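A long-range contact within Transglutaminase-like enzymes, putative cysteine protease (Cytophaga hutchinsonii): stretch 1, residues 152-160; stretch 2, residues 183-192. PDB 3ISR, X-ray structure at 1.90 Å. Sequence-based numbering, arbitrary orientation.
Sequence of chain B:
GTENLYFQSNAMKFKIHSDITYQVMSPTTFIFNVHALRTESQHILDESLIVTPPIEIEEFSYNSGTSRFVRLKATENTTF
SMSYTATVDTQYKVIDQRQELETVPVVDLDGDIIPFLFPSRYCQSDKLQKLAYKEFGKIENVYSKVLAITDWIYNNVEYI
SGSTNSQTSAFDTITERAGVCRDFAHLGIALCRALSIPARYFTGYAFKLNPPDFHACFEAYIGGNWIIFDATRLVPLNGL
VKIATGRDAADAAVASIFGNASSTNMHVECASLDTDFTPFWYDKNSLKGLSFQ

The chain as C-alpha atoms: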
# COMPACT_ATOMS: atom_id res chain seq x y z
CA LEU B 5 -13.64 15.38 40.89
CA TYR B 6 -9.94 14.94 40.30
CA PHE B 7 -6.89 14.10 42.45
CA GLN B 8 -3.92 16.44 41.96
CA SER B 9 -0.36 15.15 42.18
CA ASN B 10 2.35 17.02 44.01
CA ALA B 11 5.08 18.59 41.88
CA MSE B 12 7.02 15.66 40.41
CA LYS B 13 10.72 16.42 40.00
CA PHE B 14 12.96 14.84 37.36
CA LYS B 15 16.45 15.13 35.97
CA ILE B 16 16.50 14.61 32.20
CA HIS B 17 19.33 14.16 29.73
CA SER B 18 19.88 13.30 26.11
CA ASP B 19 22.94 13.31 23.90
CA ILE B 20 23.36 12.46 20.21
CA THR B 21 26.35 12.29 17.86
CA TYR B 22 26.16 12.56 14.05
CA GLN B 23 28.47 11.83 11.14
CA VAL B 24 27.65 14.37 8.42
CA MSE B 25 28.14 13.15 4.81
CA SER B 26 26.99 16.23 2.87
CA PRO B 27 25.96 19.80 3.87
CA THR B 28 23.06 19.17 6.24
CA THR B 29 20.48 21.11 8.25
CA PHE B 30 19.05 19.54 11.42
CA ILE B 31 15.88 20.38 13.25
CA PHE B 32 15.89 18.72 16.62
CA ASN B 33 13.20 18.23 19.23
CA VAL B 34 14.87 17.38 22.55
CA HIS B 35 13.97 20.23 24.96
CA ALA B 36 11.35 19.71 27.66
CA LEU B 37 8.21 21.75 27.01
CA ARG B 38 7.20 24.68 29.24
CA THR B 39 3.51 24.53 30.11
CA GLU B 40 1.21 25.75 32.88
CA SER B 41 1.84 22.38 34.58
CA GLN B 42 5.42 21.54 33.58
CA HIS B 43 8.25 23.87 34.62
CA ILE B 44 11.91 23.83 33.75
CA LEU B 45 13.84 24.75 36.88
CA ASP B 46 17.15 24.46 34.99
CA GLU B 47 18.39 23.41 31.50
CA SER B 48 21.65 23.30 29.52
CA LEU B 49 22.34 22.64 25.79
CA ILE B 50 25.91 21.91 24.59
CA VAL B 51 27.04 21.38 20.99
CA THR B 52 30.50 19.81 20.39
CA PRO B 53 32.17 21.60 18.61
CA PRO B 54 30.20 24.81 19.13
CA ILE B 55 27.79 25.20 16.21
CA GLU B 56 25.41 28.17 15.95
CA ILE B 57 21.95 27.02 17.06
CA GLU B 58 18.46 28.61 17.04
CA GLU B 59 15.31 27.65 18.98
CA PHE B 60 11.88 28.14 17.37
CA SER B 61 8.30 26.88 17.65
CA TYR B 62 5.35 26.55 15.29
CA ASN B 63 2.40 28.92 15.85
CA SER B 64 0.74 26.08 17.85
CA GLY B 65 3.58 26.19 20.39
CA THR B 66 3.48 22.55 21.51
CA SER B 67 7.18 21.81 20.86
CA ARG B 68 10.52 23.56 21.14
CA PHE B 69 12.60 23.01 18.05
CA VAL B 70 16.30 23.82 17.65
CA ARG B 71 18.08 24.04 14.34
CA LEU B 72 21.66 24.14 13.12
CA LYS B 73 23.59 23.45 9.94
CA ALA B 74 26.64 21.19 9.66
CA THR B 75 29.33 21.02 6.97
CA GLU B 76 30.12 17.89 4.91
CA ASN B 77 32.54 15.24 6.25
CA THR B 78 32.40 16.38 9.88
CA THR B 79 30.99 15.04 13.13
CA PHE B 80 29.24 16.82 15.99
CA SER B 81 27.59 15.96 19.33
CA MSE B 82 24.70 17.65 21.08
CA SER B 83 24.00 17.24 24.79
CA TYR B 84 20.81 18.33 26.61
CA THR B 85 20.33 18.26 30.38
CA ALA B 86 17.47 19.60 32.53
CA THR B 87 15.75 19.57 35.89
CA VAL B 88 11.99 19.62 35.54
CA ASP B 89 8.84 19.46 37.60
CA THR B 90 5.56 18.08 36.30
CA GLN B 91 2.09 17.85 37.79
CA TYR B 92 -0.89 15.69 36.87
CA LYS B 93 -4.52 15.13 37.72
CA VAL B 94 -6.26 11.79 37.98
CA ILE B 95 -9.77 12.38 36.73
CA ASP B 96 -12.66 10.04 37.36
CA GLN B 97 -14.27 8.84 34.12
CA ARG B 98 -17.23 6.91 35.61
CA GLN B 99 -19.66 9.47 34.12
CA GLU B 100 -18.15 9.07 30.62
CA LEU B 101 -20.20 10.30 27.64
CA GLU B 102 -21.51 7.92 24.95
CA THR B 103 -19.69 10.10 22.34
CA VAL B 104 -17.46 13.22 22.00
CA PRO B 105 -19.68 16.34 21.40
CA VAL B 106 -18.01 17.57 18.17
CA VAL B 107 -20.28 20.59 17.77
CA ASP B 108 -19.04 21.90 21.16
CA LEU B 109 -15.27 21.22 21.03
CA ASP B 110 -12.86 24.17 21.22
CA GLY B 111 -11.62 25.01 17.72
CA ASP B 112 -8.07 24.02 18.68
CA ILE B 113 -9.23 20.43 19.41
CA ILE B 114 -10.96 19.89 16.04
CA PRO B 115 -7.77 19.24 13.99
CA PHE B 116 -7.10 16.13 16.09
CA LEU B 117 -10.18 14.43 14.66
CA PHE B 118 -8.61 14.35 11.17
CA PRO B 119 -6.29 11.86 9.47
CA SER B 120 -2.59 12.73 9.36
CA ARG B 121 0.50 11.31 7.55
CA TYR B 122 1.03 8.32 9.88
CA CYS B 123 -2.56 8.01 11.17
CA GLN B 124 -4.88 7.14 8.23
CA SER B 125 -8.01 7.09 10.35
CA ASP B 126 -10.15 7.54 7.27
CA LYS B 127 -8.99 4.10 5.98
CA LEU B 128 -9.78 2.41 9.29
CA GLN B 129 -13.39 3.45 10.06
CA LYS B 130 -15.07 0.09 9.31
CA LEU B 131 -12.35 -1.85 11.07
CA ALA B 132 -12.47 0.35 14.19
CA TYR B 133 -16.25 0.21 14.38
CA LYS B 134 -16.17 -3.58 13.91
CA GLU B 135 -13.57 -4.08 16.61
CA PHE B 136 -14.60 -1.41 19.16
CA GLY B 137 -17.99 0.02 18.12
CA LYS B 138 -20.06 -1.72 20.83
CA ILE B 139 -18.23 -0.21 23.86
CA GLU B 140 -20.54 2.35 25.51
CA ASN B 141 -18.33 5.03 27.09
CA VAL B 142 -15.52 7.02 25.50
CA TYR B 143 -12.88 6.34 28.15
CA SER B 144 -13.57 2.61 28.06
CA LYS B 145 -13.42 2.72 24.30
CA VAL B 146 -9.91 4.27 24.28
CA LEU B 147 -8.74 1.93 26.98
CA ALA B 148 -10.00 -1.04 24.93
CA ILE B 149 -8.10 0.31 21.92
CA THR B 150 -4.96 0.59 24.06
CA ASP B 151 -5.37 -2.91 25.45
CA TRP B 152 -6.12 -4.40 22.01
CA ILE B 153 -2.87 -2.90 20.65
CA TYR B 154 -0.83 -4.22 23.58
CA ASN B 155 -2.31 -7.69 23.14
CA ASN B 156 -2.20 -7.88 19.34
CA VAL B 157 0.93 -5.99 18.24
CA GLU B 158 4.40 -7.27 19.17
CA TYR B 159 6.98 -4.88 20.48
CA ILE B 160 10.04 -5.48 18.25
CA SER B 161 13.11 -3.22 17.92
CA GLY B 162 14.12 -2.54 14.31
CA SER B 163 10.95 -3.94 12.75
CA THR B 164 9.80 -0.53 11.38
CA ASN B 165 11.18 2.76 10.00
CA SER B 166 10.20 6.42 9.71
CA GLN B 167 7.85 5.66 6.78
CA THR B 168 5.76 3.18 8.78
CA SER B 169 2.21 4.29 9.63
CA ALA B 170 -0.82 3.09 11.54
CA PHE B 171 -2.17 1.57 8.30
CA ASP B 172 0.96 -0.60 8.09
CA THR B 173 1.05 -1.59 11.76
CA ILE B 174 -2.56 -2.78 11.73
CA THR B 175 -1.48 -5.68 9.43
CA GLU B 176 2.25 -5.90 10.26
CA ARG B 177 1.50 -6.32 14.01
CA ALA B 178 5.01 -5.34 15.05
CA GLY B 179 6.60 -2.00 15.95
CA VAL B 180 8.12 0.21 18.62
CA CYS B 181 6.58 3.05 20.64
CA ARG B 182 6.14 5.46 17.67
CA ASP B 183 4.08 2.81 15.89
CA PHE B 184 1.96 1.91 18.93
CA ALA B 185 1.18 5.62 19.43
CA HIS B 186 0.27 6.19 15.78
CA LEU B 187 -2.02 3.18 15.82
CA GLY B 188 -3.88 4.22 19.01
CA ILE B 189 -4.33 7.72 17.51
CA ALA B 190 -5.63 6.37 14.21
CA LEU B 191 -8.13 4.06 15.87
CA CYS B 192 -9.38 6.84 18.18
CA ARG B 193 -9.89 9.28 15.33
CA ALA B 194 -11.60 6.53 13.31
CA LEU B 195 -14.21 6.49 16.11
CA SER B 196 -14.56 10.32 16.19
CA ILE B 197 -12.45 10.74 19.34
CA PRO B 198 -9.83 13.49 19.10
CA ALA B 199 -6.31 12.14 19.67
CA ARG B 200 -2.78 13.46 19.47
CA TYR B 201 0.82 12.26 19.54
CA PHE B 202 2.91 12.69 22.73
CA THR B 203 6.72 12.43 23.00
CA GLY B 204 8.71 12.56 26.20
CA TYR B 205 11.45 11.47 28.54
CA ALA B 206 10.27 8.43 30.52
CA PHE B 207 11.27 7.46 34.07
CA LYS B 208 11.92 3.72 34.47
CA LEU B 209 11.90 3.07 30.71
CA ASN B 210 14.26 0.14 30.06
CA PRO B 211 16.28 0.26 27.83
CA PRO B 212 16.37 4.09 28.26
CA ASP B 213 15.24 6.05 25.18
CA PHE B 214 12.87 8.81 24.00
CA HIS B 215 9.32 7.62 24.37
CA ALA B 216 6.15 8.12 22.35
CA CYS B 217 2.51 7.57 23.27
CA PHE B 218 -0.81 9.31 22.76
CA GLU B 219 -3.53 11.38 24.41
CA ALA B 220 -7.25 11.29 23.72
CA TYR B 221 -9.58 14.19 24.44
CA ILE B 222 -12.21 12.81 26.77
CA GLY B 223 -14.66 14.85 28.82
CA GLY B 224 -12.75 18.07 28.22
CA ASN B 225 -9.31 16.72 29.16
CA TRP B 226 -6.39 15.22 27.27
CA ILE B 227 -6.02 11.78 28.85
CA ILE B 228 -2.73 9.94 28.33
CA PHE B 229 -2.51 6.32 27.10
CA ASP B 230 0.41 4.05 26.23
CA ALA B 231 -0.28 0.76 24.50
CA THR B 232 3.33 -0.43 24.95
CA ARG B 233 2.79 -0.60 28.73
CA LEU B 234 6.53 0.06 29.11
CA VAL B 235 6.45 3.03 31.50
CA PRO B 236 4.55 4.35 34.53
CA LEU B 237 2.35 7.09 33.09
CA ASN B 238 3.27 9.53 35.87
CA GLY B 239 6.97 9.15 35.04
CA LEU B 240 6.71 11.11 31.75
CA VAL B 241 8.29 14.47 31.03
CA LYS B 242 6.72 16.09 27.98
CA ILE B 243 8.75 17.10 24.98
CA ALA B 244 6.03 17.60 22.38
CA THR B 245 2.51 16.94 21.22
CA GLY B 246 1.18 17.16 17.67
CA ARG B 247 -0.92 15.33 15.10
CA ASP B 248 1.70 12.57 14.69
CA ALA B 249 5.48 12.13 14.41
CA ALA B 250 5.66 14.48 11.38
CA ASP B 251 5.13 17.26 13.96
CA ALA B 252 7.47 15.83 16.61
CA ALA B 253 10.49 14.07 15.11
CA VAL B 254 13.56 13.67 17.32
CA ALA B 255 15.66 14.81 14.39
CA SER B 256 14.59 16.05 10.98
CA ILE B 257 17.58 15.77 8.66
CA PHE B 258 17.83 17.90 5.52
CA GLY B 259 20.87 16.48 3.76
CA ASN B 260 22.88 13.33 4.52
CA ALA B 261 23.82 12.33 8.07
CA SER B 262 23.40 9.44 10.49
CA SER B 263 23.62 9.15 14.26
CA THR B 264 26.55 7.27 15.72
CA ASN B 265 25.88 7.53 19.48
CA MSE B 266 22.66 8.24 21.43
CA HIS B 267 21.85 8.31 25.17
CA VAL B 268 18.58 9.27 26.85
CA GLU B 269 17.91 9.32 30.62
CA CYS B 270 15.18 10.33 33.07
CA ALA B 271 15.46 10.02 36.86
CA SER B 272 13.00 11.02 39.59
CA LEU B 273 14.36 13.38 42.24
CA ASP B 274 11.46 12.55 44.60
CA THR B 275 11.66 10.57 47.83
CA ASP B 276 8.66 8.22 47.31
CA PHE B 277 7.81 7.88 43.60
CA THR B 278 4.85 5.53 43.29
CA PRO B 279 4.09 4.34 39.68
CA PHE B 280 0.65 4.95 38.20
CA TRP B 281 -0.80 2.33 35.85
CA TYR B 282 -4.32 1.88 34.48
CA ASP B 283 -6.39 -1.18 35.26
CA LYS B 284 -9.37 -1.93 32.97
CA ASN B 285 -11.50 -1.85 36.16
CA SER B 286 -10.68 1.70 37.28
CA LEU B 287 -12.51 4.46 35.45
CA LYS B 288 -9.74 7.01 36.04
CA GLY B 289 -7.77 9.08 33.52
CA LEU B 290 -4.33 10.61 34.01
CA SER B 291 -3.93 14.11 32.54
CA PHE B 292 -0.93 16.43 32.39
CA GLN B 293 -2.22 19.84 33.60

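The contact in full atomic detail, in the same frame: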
# COMPACT_ATOMS: atom_id res chain seq x y z
N TRP B 152 -6.18 -3.61 23.24
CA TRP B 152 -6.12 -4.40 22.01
C TRP B 152 -4.73 -4.30 21.36
O TRP B 152 -4.15 -5.31 20.99
CB TRP B 152 -7.22 -4.00 21.01
CG TRP B 152 -7.25 -4.92 19.82
CD1 TRP B 152 -7.99 -6.05 19.68
CD2 TRP B 152 -6.46 -4.80 18.63
NE1 TRP B 152 -7.72 -6.64 18.46
CE2 TRP B 152 -6.77 -5.90 17.80
CE3 TRP B 152 -5.51 -3.87 18.18
CZ2 TRP B 152 -6.19 -6.08 16.54
CZ3 TRP B 152 -4.91 -4.06 16.93
CH2 TRP B 152 -5.25 -5.16 16.13
N ILE B 153 -4.18 -3.09 21.26
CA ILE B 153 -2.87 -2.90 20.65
C ILE B 153 -1.80 -3.66 21.44
O ILE B 153 -0.96 -4.36 20.87
CB ILE B 153 -2.51 -1.41 20.52
CG1 ILE B 153 -3.49 -0.73 19.55
CG2 ILE B 153 -1.06 -1.22 20.05
CD1 ILE B 153 -3.43 0.81 19.57
N TYR B 154 -1.83 -3.53 22.76
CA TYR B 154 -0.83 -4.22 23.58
C TYR B 154 -0.87 -5.73 23.35
O TYR B 154 0.19 -6.40 23.25
CB TYR B 154 -1.01 -3.91 25.08
CG TYR B 154 -0.04 -4.72 25.89
CD1 TYR B 154 1.32 -4.38 25.94
CD2 TYR B 154 -0.45 -5.87 26.56
CE1 TYR B 154 2.23 -5.15 26.64
CE2 TYR B 154 0.46 -6.65 27.28
CZ TYR B 154 1.80 -6.28 27.31
OH TYR B 154 2.70 -7.03 28.01
N ASN B 155 -2.09 -6.26 23.27
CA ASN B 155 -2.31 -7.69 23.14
C ASN B 155 -2.14 -8.25 21.73
O ASN B 155 -1.99 -9.46 21.56
CB ASN B 155 -3.69 -8.06 23.71
CG ASN B 155 -3.75 -7.92 25.22
OD1 ASN B 155 -4.71 -7.37 25.76
ND2 ASN B 155 -2.74 -8.43 25.91
N ASN B 156 -2.15 -7.39 20.71
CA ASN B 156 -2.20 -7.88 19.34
C ASN B 156 -1.09 -7.37 18.43
O ASN B 156 -1.05 -7.73 17.26
CB ASN B 156 -3.57 -7.61 18.73
CG ASN B 156 -4.66 -8.34 19.46
OD1 ASN B 156 -5.35 -7.77 20.31
ND2 ASN B 156 -4.79 -9.62 19.18
N VAL B 157 -0.20 -6.54 18.97
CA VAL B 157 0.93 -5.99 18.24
C VAL B 157 2.17 -6.28 19.08
O VAL B 157 2.23 -5.93 20.27
CB VAL B 157 0.79 -4.44 18.03
CG1 VAL B 157 2.02 -3.88 17.29
CG2 VAL B 157 -0.50 -4.09 17.25
N GLU B 158 3.16 -6.91 18.47
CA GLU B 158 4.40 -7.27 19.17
C GLU B 158 5.34 -6.10 19.25
O GLU B 158 5.51 -5.39 18.26
CB GLU B 158 5.10 -8.40 18.43
CG GLU B 158 4.20 -9.57 18.18
CD GLU B 158 4.95 -10.86 17.96
OE1 GLU B 158 6.20 -10.84 17.91
OE2 GLU B 158 4.27 -11.89 17.83
N TYR B 159 5.98 -5.91 20.39
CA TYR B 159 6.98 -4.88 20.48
C TYR B 159 8.32 -5.44 19.98
O TYR B 159 8.90 -6.33 20.61
CB TYR B 159 7.11 -4.32 21.90
CG TYR B 159 8.06 -3.14 21.96
CD1 TYR B 159 7.59 -1.83 22.03
CD2 TYR B 159 9.44 -3.34 21.94
CE1 TYR B 159 8.48 -0.74 22.06
CE2 TYR B 159 10.33 -2.29 21.98
CZ TYR B 159 9.85 -0.99 22.04
OH TYR B 159 10.77 0.03 22.09
N ILE B 160 8.80 -4.95 18.83
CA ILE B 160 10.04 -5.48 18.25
C ILE B 160 10.94 -4.37 17.74
O ILE B 160 10.60 -3.72 16.76
CB ILE B 160 9.80 -6.49 17.07
CG1 ILE B 160 8.73 -7.54 17.41
CG2 ILE B 160 11.12 -7.17 16.67
CD1 ILE B 160 8.51 -8.60 16.29
N ASP B 183 5.10 3.55 16.62
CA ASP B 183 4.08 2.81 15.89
C ASP B 183 2.86 2.51 16.74
O ASP B 183 1.74 2.56 16.25
CB ASP B 183 4.69 1.51 15.36
CG ASP B 183 5.97 1.74 14.57
OD1 ASP B 183 5.95 2.48 13.56
OD2 ASP B 183 7.03 1.22 14.98
N PHE B 184 3.07 2.15 18.01
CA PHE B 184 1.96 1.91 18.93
C PHE B 184 1.16 3.19 19.15
O PHE B 184 -0.07 3.18 19.23
CB PHE B 184 2.48 1.42 20.29
CG PHE B 184 2.86 -0.04 20.35
CD1 PHE B 184 3.87 -0.56 19.53
CD2 PHE B 184 2.27 -0.88 21.29
CE1 PHE B 184 4.24 -1.91 19.62
CE2 PHE B 184 2.65 -2.24 21.39
CZ PHE B 184 3.63 -2.75 20.56
N ALA B 185 1.86 4.32 19.25
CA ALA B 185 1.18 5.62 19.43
C ALA B 185 0.37 5.96 18.19
O ALA B 185 -0.80 6.37 18.27
CB ALA B 185 2.21 6.71 19.68
N HIS B 186 0.98 5.82 17.01
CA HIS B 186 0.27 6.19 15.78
C HIS B 186 -0.97 5.34 15.62
O HIS B 186 -2.00 5.82 15.18
CB HIS B 186 1.16 5.98 14.53
CG HIS B 186 2.22 7.03 14.34
ND1 HIS B 186 2.07 8.34 14.73
CD2 HIS B 186 3.44 6.95 13.75
CE1 HIS B 186 3.16 9.03 14.40
NE2 HIS B 186 4.00 8.21 13.81
N LEU B 187 -0.87 4.05 15.97
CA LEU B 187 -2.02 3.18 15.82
C LEU B 187 -3.18 3.49 16.79
O LEU B 187 -4.34 3.51 16.39
CB LEU B 187 -1.61 1.71 15.89
CG LEU B 187 -2.74 0.70 15.67
CD1 LEU B 187 -3.40 0.95 14.27
CD2 LEU B 187 -2.17 -0.74 15.77
N GLY B 188 -2.86 3.78 18.04
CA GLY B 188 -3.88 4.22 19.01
C GLY B 188 -4.57 5.49 18.51
O GLY B 188 -5.80 5.60 18.56
N ILE B 189 -3.78 6.44 18.02
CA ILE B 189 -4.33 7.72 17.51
C ILE B 189 -5.26 7.45 16.34
O ILE B 189 -6.39 7.95 16.31
CB ILE B 189 -3.22 8.67 17.06
CG1 ILE B 189 -2.42 9.17 18.27
CG2 ILE B 189 -3.80 9.88 16.32
CD1 ILE B 189 -1.04 9.69 17.89
N ALA B 190 -4.81 6.63 15.39
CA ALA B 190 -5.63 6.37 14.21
C ALA B 190 -6.95 5.74 14.58
O ALA B 190 -7.98 6.11 14.05
CB ALA B 190 -4.88 5.49 13.19
N LEU B 191 -6.91 4.75 15.47
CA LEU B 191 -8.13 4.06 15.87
C LEU B 191 -9.07 4.96 16.65
O LEU B 191 -10.29 4.89 16.46
CB LEU B 191 -7.79 2.76 16.63
CG LEU B 191 -7.11 1.66 15.80
CD1 LEU B 191 -6.52 0.59 16.72
CD2 LEU B 191 -8.09 1.02 14.77
N CYS B 192 -8.53 5.83 17.50
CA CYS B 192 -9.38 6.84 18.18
C CYS B 192 -10.07 7.76 17.20
O CYS B 192 -11.28 7.96 17.26
CB CYS B 192 -8.56 7.71 19.11
SG CYS B 192 -8.10 6.93 20.64

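What is the central bump, and what hollow receives it? I153 points its CA-to-CB bond toward the helix of stretch 2 and sits as a knob among F184, L187, G188 and L191. F184 lies about one turn before L187 and G188, which are neighbours in sequence, and L191 about one turn after them. With chi1 m and chi2 t the isoleucine is extended, so its CD1 reaches the floor of the hollow, 3.4 Å from G188 N.

What forms the floor and walls of the hollow? G188 has no side chain, and the methyl group rests against its backbone; an ideal CB there would lie 3.7 Å from I153 CD1, close enough to touch but not a clash. The walls are leucines: I153 CD1 lies 4.0 Å from L187 CG and 4.2 Å from L191 CD1. The other branch of I153 meets a different surface, with CG2 3.6 Å from F184 CD2.

How does F184 answer from the opposite stretch? Its CA-to-CB bond points sideways, but the ring reaches across to where the first helix gives way to extended chain. V157, the first residue to leave helical phi/psi, places CG1 3.8 Å from F184 CE1, and its carbonyl O is 3.5 Å from F184 CZ. Y159 adds its CB 4.0 Å from F184 CZ; the two aromatic rings are oblique, their planes at 48°. A broad, flat phenyl ring can touch all of these neighbours at once.

What holds the contact together overall? No hydrogen bond crosses between the stretches; apolar packing joins them, burying 401 Å² in total. V157 also turns CG2 to L187 CD2, 4.0 Å away, so its two methyls serve two neighbours. Branched side chains and a flat ring fill the space between helices whose axes come no closer than 10.8 Å.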